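Chitinase A (Pteris ryukyuensis, PDB 4RL3) is the family 18 catalytic domain of a class III chitinase and probably hydrolyses the glycosidic bonds of chitin. Local coordinates at residues 36-39 with 43-46; 119-124 with 136-141; 53-58 with 112-117; 124-129 with 163-168; 91-94 with 98-101. All coordinates share one frame; numbering follows the deposited sequence.

Contact 1. Residues 36-39 with 43-46; sequences IDYT and AATN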
# COMPACT_ATOMS: atom_id res chain seq x y z
N ILE A 36 7.33 -10.80 0.08
CA ILE A 36 6.47 -11.92 0.40
C ILE A 36 7.29 -12.95 1.16
O ILE A 36 8.43 -13.26 0.77
CB ILE A 36 5.89 -12.58 -0.87
CG1 ILE A 36 5.38 -11.51 -1.86
CG2 ILE A 36 4.76 -13.55 -0.50
CD1 ILE A 36 4.97 -12.05 -3.20
N ASP A 37 6.70 -13.50 2.21
CA ASP A 37 7.33 -14.54 3.02
C ASP A 37 7.06 -15.92 2.42
O ASP A 37 6.49 -16.81 3.06
CB ASP A 37 6.88 -14.45 4.49
CG ASP A 37 5.36 -14.50 4.68
OD1 ASP A 37 4.61 -13.93 3.85
OD2 ASP A 37 4.91 -15.10 5.68
N TYR A 38 7.48 -16.06 1.16
CA TYR A 38 7.36 -17.28 0.39
C TYR A 38 8.60 -17.45 -0.47
O TYR A 38 9.26 -16.48 -0.84
CB TYR A 38 6.15 -17.20 -0.54
CG TYR A 38 4.84 -17.69 0.04
CD1 TYR A 38 4.11 -16.93 0.94
CD2 TYR A 38 4.32 -18.92 -0.34
CE1 TYR A 38 2.90 -17.38 1.45
CE2 TYR A 38 3.12 -19.38 0.17
CZ TYR A 38 2.41 -18.61 1.07
OH TYR A 38 1.20 -19.07 1.58
N THR A 39 8.88 -18.70 -0.83
CA THR A 39 9.93 -18.98 -1.80
C THR A 39 9.35 -18.86 -3.20
O THR A 39 8.12 -18.84 -3.39
CB THR A 39 10.47 -20.41 -1.65
OG1 THR A 39 9.45 -21.34 -2.03
CG2 THR A 39 10.92 -20.67 -0.22
N ALA A 43 6.36 -21.89 -1.55
CA ALA A 43 6.38 -22.45 -0.21
C ALA A 43 6.51 -21.30 0.79
O ALA A 43 7.40 -20.47 0.67
CB ALA A 43 7.54 -23.40 -0.06
N ALA A 44 5.64 -21.28 1.80
CA ALA A 44 5.71 -20.27 2.87
C ALA A 44 7.03 -20.40 3.66
O ALA A 44 7.52 -21.51 3.87
CB ALA A 44 4.52 -20.40 3.80
N THR A 45 7.57 -19.27 4.11
CA THR A 45 8.83 -19.25 4.83
C THR A 45 8.68 -18.93 6.31
O THR A 45 9.69 -18.72 6.99
CB THR A 45 9.80 -18.22 4.23
OG1 THR A 45 9.21 -16.92 4.37
CG2 THR A 45 10.08 -18.52 2.77
N ASN A 46 7.44 -18.83 6.80
CA ASN A 46 7.17 -18.46 8.19
C ASN A 46 7.71 -17.09 8.57
O ASN A 46 8.41 -16.91 9.58
CB ASN A 46 7.67 -19.53 9.16
CG ASN A 46 7.11 -19.33 10.56
OD1 ASN A 46 5.95 -18.93 10.73
ND2 ASN A 46 7.94 -19.60 11.57
O HOH W 1 4.82 -17.80 6.08
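Tyr38 and Ala44 face each other as a non-hydrogen-bonded pair in a single antiparallel bridge, flanked by backbone bonds from Thr45 N to Asp37 O (2.9 Å) and from Thr39 N to Ala43 O (2.8 Å). Beyond the bridge, Ala43 N donates to Thr39 OG1 at 3.2 Å; a chi1 of 68° puts this OG1 between the backbone N and the carbonyl carbon of Thr39, facing Ala43 N. CA of Ala44 sits 3.8 Å from the centroid of the Tyr38 ring, over its centre, a CH-pi contact. The methyl of the same residue continues along the ring, with Tyr38 CZ 3.9 Å from Ala44 CB, and Tyr38 OH goes on to Gln90 O. The loop follows barrel strand 27-36 of this TIM-barrel glycosidase and leaves it through an inverse gamma turn centred on Asp37. Thr45 CG2 meets Thr39 CG2 at 3.8 Å, while Thr45 OG1 is taken up by Val48 O. The Asp37 carboxylate is well supplied: OD1 pairs with Tyr123 OH, OD2 with Trp99 NE1, and a water 2.7 Å from Asp37 OD2 also accepts a weak bond from Asn46 N.

Contact 2. Residues 119-124 with 136-141; sequences IDIDYE and SCIGQL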
# COMPACT_ATOMS: atom_id res chain seq x y z
N ILE A 119 6.18 0.08 6.09
CA ILE A 119 5.57 -1.11 5.52
C ILE A 119 4.07 -0.92 5.35
O ILE A 119 3.44 -0.16 6.08
CB ILE A 119 5.84 -2.39 6.36
CG1 ILE A 119 5.21 -2.31 7.77
CG2 ILE A 119 7.34 -2.63 6.46
CD1 ILE A 119 5.16 -3.64 8.49
N ASP A 120 3.53 -1.63 4.37
CA ASP A 120 2.12 -1.64 4.03
C ASP A 120 1.67 -3.10 4.06
O ASP A 120 2.34 -3.96 3.50
CB ASP A 120 1.93 -1.05 2.63
CG ASP A 120 0.51 -1.15 2.13
OD1 ASP A 120 -0.37 -0.50 2.73
OD2 ASP A 120 0.26 -1.86 1.14
N ILE A 121 0.53 -3.36 4.70
CA ILE A 121 0.01 -4.72 4.84
C ILE A 121 -1.04 -4.99 3.76
O ILE A 121 -2.11 -4.38 3.76
CB ILE A 121 -0.61 -4.94 6.24
CG1 ILE A 121 0.28 -4.39 7.35
CG2 ILE A 121 -0.90 -6.43 6.44
CD1 ILE A 121 1.70 -4.94 7.44
N ASP A 122 -0.74 -5.93 2.86
CA ASP A 122 -1.59 -6.18 1.70
C ASP A 122 -1.81 -7.68 1.48
O ASP A 122 -1.84 -8.14 0.34
CB ASP A 122 -0.99 -5.53 0.45
CG ASP A 122 -1.94 -5.51 -0.74
OD1 ASP A 122 -3.18 -5.43 -0.53
OD2 ASP A 122 -1.43 -5.56 -1.90
N TYR A 123 -1.97 -8.42 2.57
CA TYR A 123 -2.45 -9.79 2.45
C TYR A 123 -3.93 -9.81 2.14
O TYR A 123 -4.69 -8.96 2.62
CB TYR A 123 -2.20 -10.56 3.74
CG TYR A 123 -0.75 -10.89 3.99
CD1 TYR A 123 -0.17 -12.00 3.40
CD2 TYR A 123 0.02 -10.11 4.84
CE1 TYR A 123 1.15 -12.33 3.66
CE2 TYR A 123 1.34 -10.41 5.09
CZ TYR A 123 1.91 -11.52 4.50
OH TYR A 123 3.23 -11.81 4.78
N GLU A 124 -4.36 -10.80 1.35
CA GLU A 124 -5.79 -10.93 1.05
C GLU A 124 -6.35 -12.35 1.13
O GLU A 124 -7.55 -12.53 0.96
CB GLU A 124 -6.08 -10.35 -0.33
CG GLU A 124 -5.58 -11.20 -1.48
CD GLU A 124 -6.10 -10.71 -2.82
OE1 GLU A 124 -5.29 -10.13 -3.57
OE2 GLU A 124 -7.31 -10.89 -3.12
N SER A 136 -2.79 -10.76 15.42
CA SER A 136 -1.69 -10.80 16.37
C SER A 136 -0.34 -10.67 15.66
O SER A 136 0.51 -9.89 16.08
CB SER A 136 -1.73 -12.11 17.15
OG SER A 136 -0.71 -12.12 18.14
N CYS A 137 -0.15 -11.42 14.59
CA CYS A 137 1.12 -11.37 13.84
C CYS A 137 1.41 -9.97 13.32
O CYS A 137 2.50 -9.43 13.52
CB CYS A 137 1.09 -12.34 12.65
SG CYS A 137 1.29 -14.08 13.11
N ILE A 138 0.44 -9.38 12.64
CA ILE A 138 0.67 -8.09 11.99
C ILE A 138 0.74 -6.95 13.01
O ILE A 138 1.58 -6.05 12.89
CB ILE A 138 -0.43 -7.78 10.94
CG1 ILE A 138 -0.41 -8.83 9.82
CG2 ILE A 138 -0.27 -6.37 10.38
CD1 ILE A 138 0.90 -8.97 9.09
N GLY A 139 -0.14 -6.98 14.01
CA GLY A 139 -0.13 -5.95 15.03
C GLY A 139 1.20 -5.92 15.77
O GLY A 139 1.78 -4.85 16.01
N GLN A 140 1.71 -7.09 16.11
CA GLN A 140 3.02 -7.19 16.77
C GLN A 140 4.15 -6.72 15.86
O GLN A 140 5.06 -6.04 16.30
CB GLN A 140 3.28 -8.62 17.22
CG GLN A 140 2.47 -9.05 18.42
CD GLN A 140 2.90 -10.42 18.91
OE1 GLN A 140 4.01 -10.57 19.42
NE2 GLN A 140 2.06 -11.42 18.74
N LEU A 141 4.10 -7.12 14.59
CA LEU A 141 5.10 -6.71 13.61
C LEU A 141 5.17 -5.18 13.53
O LEU A 141 6.25 -4.59 13.64
CB LEU A 141 4.76 -7.29 12.24
CG LEU A 141 5.55 -6.78 11.04
CD1 LEU A 141 7.04 -7.06 11.21
CD2 LEU A 141 5.02 -7.39 9.76
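The Tyr123 ring is met by the tip of Ile138, whose CD1 comes in on a slant and lies 4.3 Å from Tyr123 CE2. Phe91 makes an edge-to-face pair with the same ring, and the hydroxyl at its far end has Asp37 as partner.

The rest of the contact is aliphatic. Ile121 and Ile138 reach toward each other tip to tip, Ile121 CG1 and Ile138 CG2 touching at 3.7 Å. This CG2 branch lies anti to the backbone N of Ile138 (CG1 at chi1 -62°), and it also meets Ile121 CD1 at 3.8 Å. One helical turn on, Ile119 CD1 and Leu141 CD2 meet at 4.0 Å, their side chains running obliquely across one another. All five touching residues are buried.

Residues 120-124 (Asp-Ile-Asp-Tyr-Glu) carry the DxDxE part of the family 18 signature; Asp120 and Asp122 take no part here, Asp120 being bonded to Tyr7, Ser78 and Ser155. The axes of the short strand and helix segments pass 10.9 Å apart, with 171° between their directions, so the two run antiparallel as the first elements of the beta-alpha-beta unit 118-123, 131-147, 153-156. Phe134, Ile142 and Leu145 extend the helix face, Val77 and Leu79 of the neighbouring parallel strand 73-81 touch Ile119 and Ile121 respectively, and Val104 of helix 96-114 closes against Leu141.

Contact 3. Residues 53-58 with 112-117; sequences WQNSVL and NQYHLD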
# COMPACT_ATOMS: atom_id res chain seq x y z
N TRP A 53 9.64 -7.57 -5.96
CA TRP A 53 9.56 -6.49 -6.95
C TRP A 53 10.78 -6.58 -7.83
O TRP A 53 11.71 -7.35 -7.56
CB TRP A 53 9.46 -5.10 -6.30
CG TRP A 53 10.70 -4.64 -5.58
CD1 TRP A 53 11.75 -3.92 -6.08
CD2 TRP A 53 10.98 -4.83 -4.19
NE1 TRP A 53 12.67 -3.66 -5.09
CE2 TRP A 53 12.22 -4.20 -3.92
CE3 TRP A 53 10.29 -5.44 -3.14
CZ2 TRP A 53 12.79 -4.20 -2.65
CZ3 TRP A 53 10.87 -5.44 -1.88
CH2 TRP A 53 12.10 -4.82 -1.65
N GLN A 54 10.79 -5.77 -8.89
CA GLN A 54 11.88 -5.77 -9.85
C GLN A 54 13.10 -5.05 -9.29
O GLN A 54 13.41 -3.92 -9.69
CB GLN A 54 11.44 -5.15 -11.18
CG GLN A 54 12.40 -5.45 -12.31
CD GLN A 54 11.92 -4.98 -13.67
OE1 GLN A 54 11.23 -3.97 -13.80
NE2 GLN A 54 12.31 -5.71 -14.72
N ASN A 55 13.77 -5.72 -8.36
CA ASN A 55 14.85 -5.09 -7.60
C ASN A 55 16.17 -4.95 -8.35
O ASN A 55 17.07 -4.24 -7.88
CB ASN A 55 15.08 -5.80 -6.26
CG ASN A 55 15.61 -7.22 -6.42
OD1 ASN A 55 15.13 -7.98 -7.27
ND2 ASN A 55 16.56 -7.59 -5.59
N SER A 56 16.30 -5.59 -9.51
CA SER A 56 17.43 -5.31 -10.39
C SER A 56 17.35 -3.91 -10.99
O SER A 56 18.37 -3.34 -11.40
CB SER A 56 17.53 -6.34 -11.50
OG SER A 56 16.43 -6.27 -12.38
N VAL A 57 16.13 -3.36 -11.03
CA VAL A 57 15.85 -2.00 -11.53
C VAL A 57 15.63 -1.05 -10.36
O VAL A 57 16.26 0.01 -10.29
CB VAL A 57 14.63 -2.01 -12.48
CG1 VAL A 57 14.24 -0.60 -12.89
CG2 VAL A 57 14.95 -2.86 -13.70
N LEU A 58 14.74 -1.44 -9.45
CA LEU A 58 14.43 -0.66 -8.25
C LEU A 58 15.37 -1.13 -7.15
O LEU A 58 14.99 -1.86 -6.24
CB LEU A 58 12.95 -0.81 -7.88
CG LEU A 58 11.99 -0.40 -9.01
CD1 LEU A 58 10.54 -0.78 -8.74
CD2 LEU A 58 12.08 1.08 -9.32
N ASN A 112 16.63 -1.60 6.12
CA ASN A 112 17.96 -1.01 6.21
C ASN A 112 18.74 -1.13 4.91
O ASN A 112 19.43 -0.19 4.53
CB ASN A 112 18.74 -1.63 7.37
CG ASN A 112 18.22 -1.15 8.71
OD1 ASN A 112 17.65 -0.06 8.81
ND2 ASN A 112 18.43 -1.95 9.76
N GLN A 113 18.59 -2.25 4.20
CA GLN A 113 19.28 -2.45 2.94
C GLN A 113 18.82 -1.49 1.85
O GLN A 113 19.63 -0.94 1.10
CB GLN A 113 19.09 -3.88 2.44
CG GLN A 113 19.85 -4.19 1.15
CD GLN A 113 19.53 -5.54 0.56
OE1 GLN A 113 18.66 -6.27 1.04
NE2 GLN A 113 20.23 -5.86 -0.53
N TYR A 114 17.50 -1.31 1.77
CA TYR A 114 16.87 -0.51 0.71
C TYR A 114 16.53 0.93 1.13
O TYR A 114 15.96 1.67 0.35
CB TYR A 114 15.62 -1.24 0.17
CG TYR A 114 15.99 -2.30 -0.85
CD1 TYR A 114 16.47 -3.53 -0.45
CD2 TYR A 114 15.87 -2.06 -2.22
CE1 TYR A 114 16.84 -4.49 -1.37
CE2 TYR A 114 16.23 -3.01 -3.15
CZ TYR A 114 16.71 -4.22 -2.73
OH TYR A 114 17.10 -5.18 -3.65
N HIS A 115 16.94 1.34 2.34
CA HIS A 115 16.76 2.73 2.80
C HIS A 115 15.27 3.09 2.87
O HIS A 115 14.85 4.17 2.49
CB HIS A 115 17.48 3.73 1.87
CG HIS A 115 18.80 3.24 1.37
ND1 HIS A 115 19.88 3.03 2.19
CD2 HIS A 115 19.19 2.89 0.12
CE1 HIS A 115 20.90 2.60 1.46
NE2 HIS A 115 20.51 2.50 0.21
N LEU A 116 14.47 2.15 3.38
CA LEU A 116 13.02 2.32 3.37
C LEU A 116 12.51 3.02 4.62
O LEU A 116 13.22 3.17 5.62
CB LEU A 116 12.35 0.95 3.20
CG LEU A 116 12.79 0.15 1.98
CD1 LEU A 116 12.07 -1.19 1.91
CD2 LEU A 116 12.58 0.91 0.69
N ASP A 117 11.24 3.40 4.58
CA ASP A 117 10.61 4.24 5.59
C ASP A 117 9.41 3.61 6.27
O ASP A 117 8.87 4.18 7.21
CB ASP A 117 10.16 5.54 4.92
CG ASP A 117 11.32 6.36 4.41
OD1 ASP A 117 12.01 6.94 5.28
OD2 ASP A 117 11.56 6.40 3.19
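Trp53 and Tyr114 form a T-shaped pair in the outer layer of the TIM barrel, joining the loop before helix 60-69 to the C-terminal end of helix 96-114. The aromatic contact is the main one. The edge of the indole is directed at a face of the phenol ring, with planes at 83° and centroids 5.2 Å apart. Trp53 CZ2 does the touching: it stands over the Tyr114 face, displaced toward the rim, and is 3.7 Å from Tyr114 CE2. A chi1 of 68° swings the indole of Trp53 between its own N and carbonyl carbon, and its large ring also rests on Leu32 and Val77 of the barrel strands.

The polar contact is at the tip of the phenol. Asn55 ND2 donates to Tyr114 OH over 3.1 Å in a fairly straight bond, 161° at the hydrogen, with the oxygen in the amide plane. A phenylalanine in place of Tyr114 would probably keep the ring pair but leave the Asn55 amide without its acceptor and freer to turn. Just past Tyr114, His115 adopts positive phi as the chain leaves the helix and heads for strand 118-123.

Within 53-58, Leu58 O lies between the two rings: it accepts from Trp53 NE1 at 3.2 Å in the carbonyl plane, and comes within 3.5 Å of Tyr114 CE2 at the ring edge, in the plane of the phenol.

Contact 4. Residues 124-129 with 163-168; sequences EHFDQV and ESQYTA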
# COMPACT_ATOMS: atom_id res chain seq x y z
N GLU A 124 -4.36 -10.80 1.35
CA GLU A 124 -5.79 -10.93 1.05
C GLU A 124 -6.35 -12.35 1.13
O GLU A 124 -7.55 -12.53 0.96
CB GLU A 124 -6.08 -10.35 -0.33
CG GLU A 124 -5.58 -11.20 -1.48
CD GLU A 124 -6.10 -10.71 -2.82
OE1 GLU A 124 -5.29 -10.13 -3.57
OE2 GLU A 124 -7.31 -10.89 -3.12
N HIS A 125 -5.50 -13.34 1.35
CA HIS A 125 -5.93 -14.74 1.41
C HIS A 125 -5.71 -15.27 2.81
O HIS A 125 -4.58 -15.29 3.30
CB HIS A 125 -5.18 -15.59 0.41
CG HIS A 125 -5.28 -15.07 -0.99
ND1 HIS A 125 -6.43 -15.18 -1.73
CD2 HIS A 125 -4.38 -14.43 -1.77
CE1 HIS A 125 -6.24 -14.63 -2.92
NE2 HIS A 125 -5.00 -14.17 -2.97
N PHE A 126 -6.79 -15.72 3.43
CA PHE A 126 -6.80 -16.10 4.83
C PHE A 126 -7.41 -17.47 5.05
O PHE A 126 -7.94 -17.76 6.12
CB PHE A 126 -7.56 -15.05 5.63
CG PHE A 126 -6.96 -13.68 5.51
CD1 PHE A 126 -5.76 -13.41 6.11
CD2 PHE A 126 -7.57 -12.69 4.76
CE1 PHE A 126 -5.17 -12.16 6.00
CE2 PHE A 126 -6.99 -11.44 4.63
CZ PHE A 126 -5.79 -11.18 5.25
N ASP A 127 -7.28 -18.34 4.06
CA ASP A 127 -7.91 -19.66 4.13
C ASP A 127 -7.15 -20.64 5.02
O ASP A 127 -7.67 -21.72 5.32
CB ASP A 127 -8.07 -20.21 2.71
CG ASP A 127 -8.82 -19.25 1.80
OD1 ASP A 127 -9.94 -18.86 2.16
OD2 ASP A 127 -8.28 -18.86 0.74
N GLN A 128 -5.93 -20.28 5.43
CA GLN A 128 -5.05 -21.17 6.21
C GLN A 128 -4.68 -20.58 7.58
O GLN A 128 -3.75 -21.05 8.24
CB GLN A 128 -3.77 -21.47 5.42
CG GLN A 128 -4.02 -22.15 4.08
CD GLN A 128 -2.75 -22.45 3.29
OE1 GLN A 128 -2.83 -22.96 2.18
NE2 GLN A 128 -1.58 -22.13 3.85
N VAL A 129 -5.41 -19.55 8.01
CA VAL A 129 -5.12 -18.87 9.26
C VAL A 129 -6.39 -18.27 9.87
O VAL A 129 -7.27 -17.81 9.16
CB VAL A 129 -4.05 -17.77 9.05
CG1 VAL A 129 -4.60 -16.61 8.22
CG2 VAL A 129 -3.51 -17.28 10.38
N GLU A 163 -12.79 -7.30 5.11
CA GLU A 163 -13.22 -6.40 6.18
C GLU A 163 -13.04 -6.99 7.57
O GLU A 163 -12.59 -6.29 8.49
CB GLU A 163 -14.70 -6.04 5.97
CG GLU A 163 -15.32 -5.10 6.99
CD GLU A 163 -16.71 -4.67 6.56
OE1 GLU A 163 -16.83 -4.08 5.46
OE2 GLU A 163 -17.69 -4.97 7.29
N SER A 164 -13.40 -8.26 7.74
CA SER A 164 -13.30 -8.91 9.04
C SER A 164 -11.88 -8.85 9.60
O SER A 164 -11.66 -8.51 10.77
CB SER A 164 -13.76 -10.36 8.94
OG SER A 164 -13.78 -10.94 10.23
N GLN A 165 -10.91 -9.15 8.75
CA GLN A 165 -9.51 -9.17 9.16
C GLN A 165 -8.98 -7.77 9.43
O GLN A 165 -8.37 -7.52 10.47
CB GLN A 165 -8.64 -9.83 8.09
CG GLN A 165 -8.83 -11.34 8.00
CD GLN A 165 -10.02 -11.78 7.16
OE1 GLN A 165 -10.66 -10.99 6.45
NE2 GLN A 165 -10.32 -13.07 7.24
N TYR A 166 -9.18 -6.86 8.50
CA TYR A 166 -8.54 -5.55 8.62
C TYR A 166 -9.22 -4.59 9.59
O TYR A 166 -8.55 -3.77 10.21
CB TYR A 166 -8.32 -4.93 7.25
CG TYR A 166 -7.16 -5.56 6.51
CD1 TYR A 166 -5.85 -5.14 6.75
CD2 TYR A 166 -7.36 -6.61 5.62
CE1 TYR A 166 -4.78 -5.72 6.09
CE2 TYR A 166 -6.30 -7.20 4.96
CZ TYR A 166 -5.01 -6.75 5.20
OH TYR A 166 -3.95 -7.34 4.54
N THR A 167 -10.55 -4.68 9.74
CA THR A 167 -11.18 -3.86 10.78
C THR A 167 -10.77 -4.30 12.19
O THR A 167 -10.60 -3.48 13.08
CB THR A 167 -12.72 -3.82 10.68
OG1 THR A 167 -13.27 -5.15 10.76
CG2 THR A 167 -13.17 -3.12 9.39
N ALA A 168 -10.62 -5.61 12.38
CA ALA A 168 -10.13 -6.13 13.66
C ALA A 168 -8.72 -5.60 13.92
O ALA A 168 -8.42 -5.12 15.01
CB ALA A 168 -10.13 -7.65 13.67
O HOH W 2 -9.21 -15.52 8.56
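Phe126 and Gln165 carry the tight part of this contact. The Gln165 side chain lies across one face of the ring, CG over its centre and 3.8 Å from the centroid, a CH-pi contact. A bend at chi2 (83°) then turns the amide out past the CD2 rim of the ring, nearly parallel to it with planes 10° apart, and Gln165 CD comes to 3.5 Å from Phe126 CD2. Edge-on, Phe126 CZ meets Tyr166 CE2 at 4.0 Å, the two side chains crossing at about a right angle. With an alanine at Phe126, Gln165 would probably lose the ring face under its CG, leaving its amide less fixed, and a gap would open beside Tyr166.

The other side is looser and wet. Here the end of the amide joins the loop through a water that accepts from Gln165 NE2 at 3.0 Å and donates to Val129 O at 3.1 Å. That carbonyl belongs to the last residue of the type I turn Phe126 to Val129, whose middle residues, Asp127 and Gln128, are exposed.

The contact thus ties the loop after strand 118-123 to the start of helix 163-173. Helix 131-147 closes the space between them: Phe134 pairs edge-to-face with Phe126 and, with Thr131, touches Gln165, while Tyr166 OH reaches back to Tyr123 O on the strand.

Contact 5. Residues 91-94 with 98-101; sequences FTAT and SWVA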
# COMPACT_ATOMS: atom_id res chain seq x y z
N PHE A 91 -1.76 -16.18 3.90
CA PHE A 91 -1.07 -15.85 5.13
C PHE A 91 -0.97 -17.12 5.97
O PHE A 91 -1.96 -17.80 6.21
CB PHE A 91 -1.77 -14.76 5.94
CG PHE A 91 -0.95 -14.29 7.11
CD1 PHE A 91 -0.96 -15.00 8.31
CD2 PHE A 91 -0.13 -13.20 6.99
CE1 PHE A 91 -0.18 -14.59 9.37
CE2 PHE A 91 0.65 -12.78 8.05
CZ PHE A 91 0.63 -13.48 9.23
N THR A 92 0.24 -17.43 6.43
CA THR A 92 0.41 -18.63 7.24
C THR A 92 1.62 -18.53 8.18
O THR A 92 2.67 -17.97 7.83
CB THR A 92 0.45 -19.89 6.34
OG1 THR A 92 0.50 -21.08 7.14
CG2 THR A 92 1.61 -19.84 5.39
N ALA A 93 1.44 -19.05 9.39
CA ALA A 93 2.44 -18.95 10.43
C ALA A 93 2.58 -20.30 11.12
O ALA A 93 1.58 -20.94 11.44
CB ALA A 93 2.02 -17.91 11.46
N THR A 94 3.82 -20.70 11.36
CA THR A 94 4.10 -21.92 12.13
C THR A 94 3.62 -21.74 13.57
O THR A 94 2.98 -22.62 14.14
CB THR A 94 5.61 -22.24 12.11
OG1 THR A 94 6.02 -22.47 10.75
CG2 THR A 94 5.93 -23.47 12.97
N SER A 98 7.08 -17.22 16.29
CA SER A 98 8.15 -17.47 15.32
C SER A 98 7.95 -16.65 14.05
O SER A 98 8.92 -16.12 13.49
CB SER A 98 8.33 -18.96 15.01
OG SER A 98 7.19 -19.53 14.40
N TRP A 99 6.70 -16.51 13.61
CA TRP A 99 6.42 -15.67 12.44
C TRP A 99 6.83 -14.22 12.74
O TRP A 99 7.53 -13.57 11.94
CB TRP A 99 4.93 -15.77 12.01
CG TRP A 99 4.68 -15.11 10.67
CD1 TRP A 99 4.64 -15.72 9.46
CD2 TRP A 99 4.47 -13.71 10.43
NE1 TRP A 99 4.43 -14.79 8.46
CE2 TRP A 99 4.32 -13.55 9.03
CE3 TRP A 99 4.38 -12.58 11.24
CZ2 TRP A 99 4.10 -12.32 8.43
CZ3 TRP A 99 4.16 -11.34 10.65
CH2 TRP A 99 4.01 -11.22 9.25
N VAL A 100 6.40 -13.71 13.89
CA VAL A 100 6.71 -12.34 14.26
C VAL A 100 8.22 -12.12 14.34
O VAL A 100 8.72 -11.12 13.83
CB VAL A 100 6.02 -11.95 15.58
CG1 VAL A 100 6.58 -10.65 16.13
CG2 VAL A 100 4.51 -11.86 15.38
N ALA A 101 8.96 -13.05 14.96
CA ALA A 101 10.40 -12.86 15.08
C ALA A 101 11.07 -12.82 13.72
O ALA A 101 11.96 -11.99 13.47
CB ALA A 101 11.01 -13.94 15.96
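Trp99 lies against three consecutive residues of the loop that leads into its own helix, and each part of its side chain has its own neighbour. Its CB meets the methyl of Ala93 at 3.7 Å, and CG is 3.9 Å from the same Ala93 CB. Further out, Trp99 CD1 comes to 3.4 Å from Thr92 O. The pyrrole N-H is used on another loop, where its bond to Asp37 satisfies the one polar atom of the indole and helps to fix the rotation of the ring.

The six-membered ring belongs to Phe91. Trp99 CE2 is 3.7 Å from Phe91 CZ, and Trp99 CZ2 makes the closest approach between the two rings, 3.5 Å to Phe91 CE2. At the tip, Trp99 CH2 lies 3.9 Å from Phe91 CE2. Phe91 CZ stands over one face of the indole, shifted toward its rim, and with planes at 47° the two rings meet obliquely. Both aromatic groups are extended from the backbone with CG anti to N (chi1 -172° in Phe91, -170° in Trp99), which lets them converge between the two segments. Near the helix start, Thr94 CB only brushes Ser98 OG, a hydroxyl bonded to Ser95 OG and Asn46 ND2.

Around this pair, Cys137 of helix 131-147 touches both rings and Ile138 touches Trp99, while Phe91 makes an edge-to-face pair with Phe134 of that helix; helix 96-114 is thereby packed against the next helix of the barrel.

Overall arrangement
From the N terminus, contact 1 closes a short loop after strand 27-36. Contact 3 then closes a long one, from 53-58 to the end of helix 96-114, and contact 5, at the start of that helix, is nested inside it, the two centres about 23 Å apart. Contact 2 opens immediately afterward and crosses contact 4: residues 119-124 pair with helix 131-147, while 124-129, sharing Glu124, reach past that helix to 163-173. Contacts 1, 2 and 5 touch one another, chiefly around Asp37; contacts 4 and 5 join by Phe91 N and His125 O. Together they tie successive strands, loops and outer helices of the barrel.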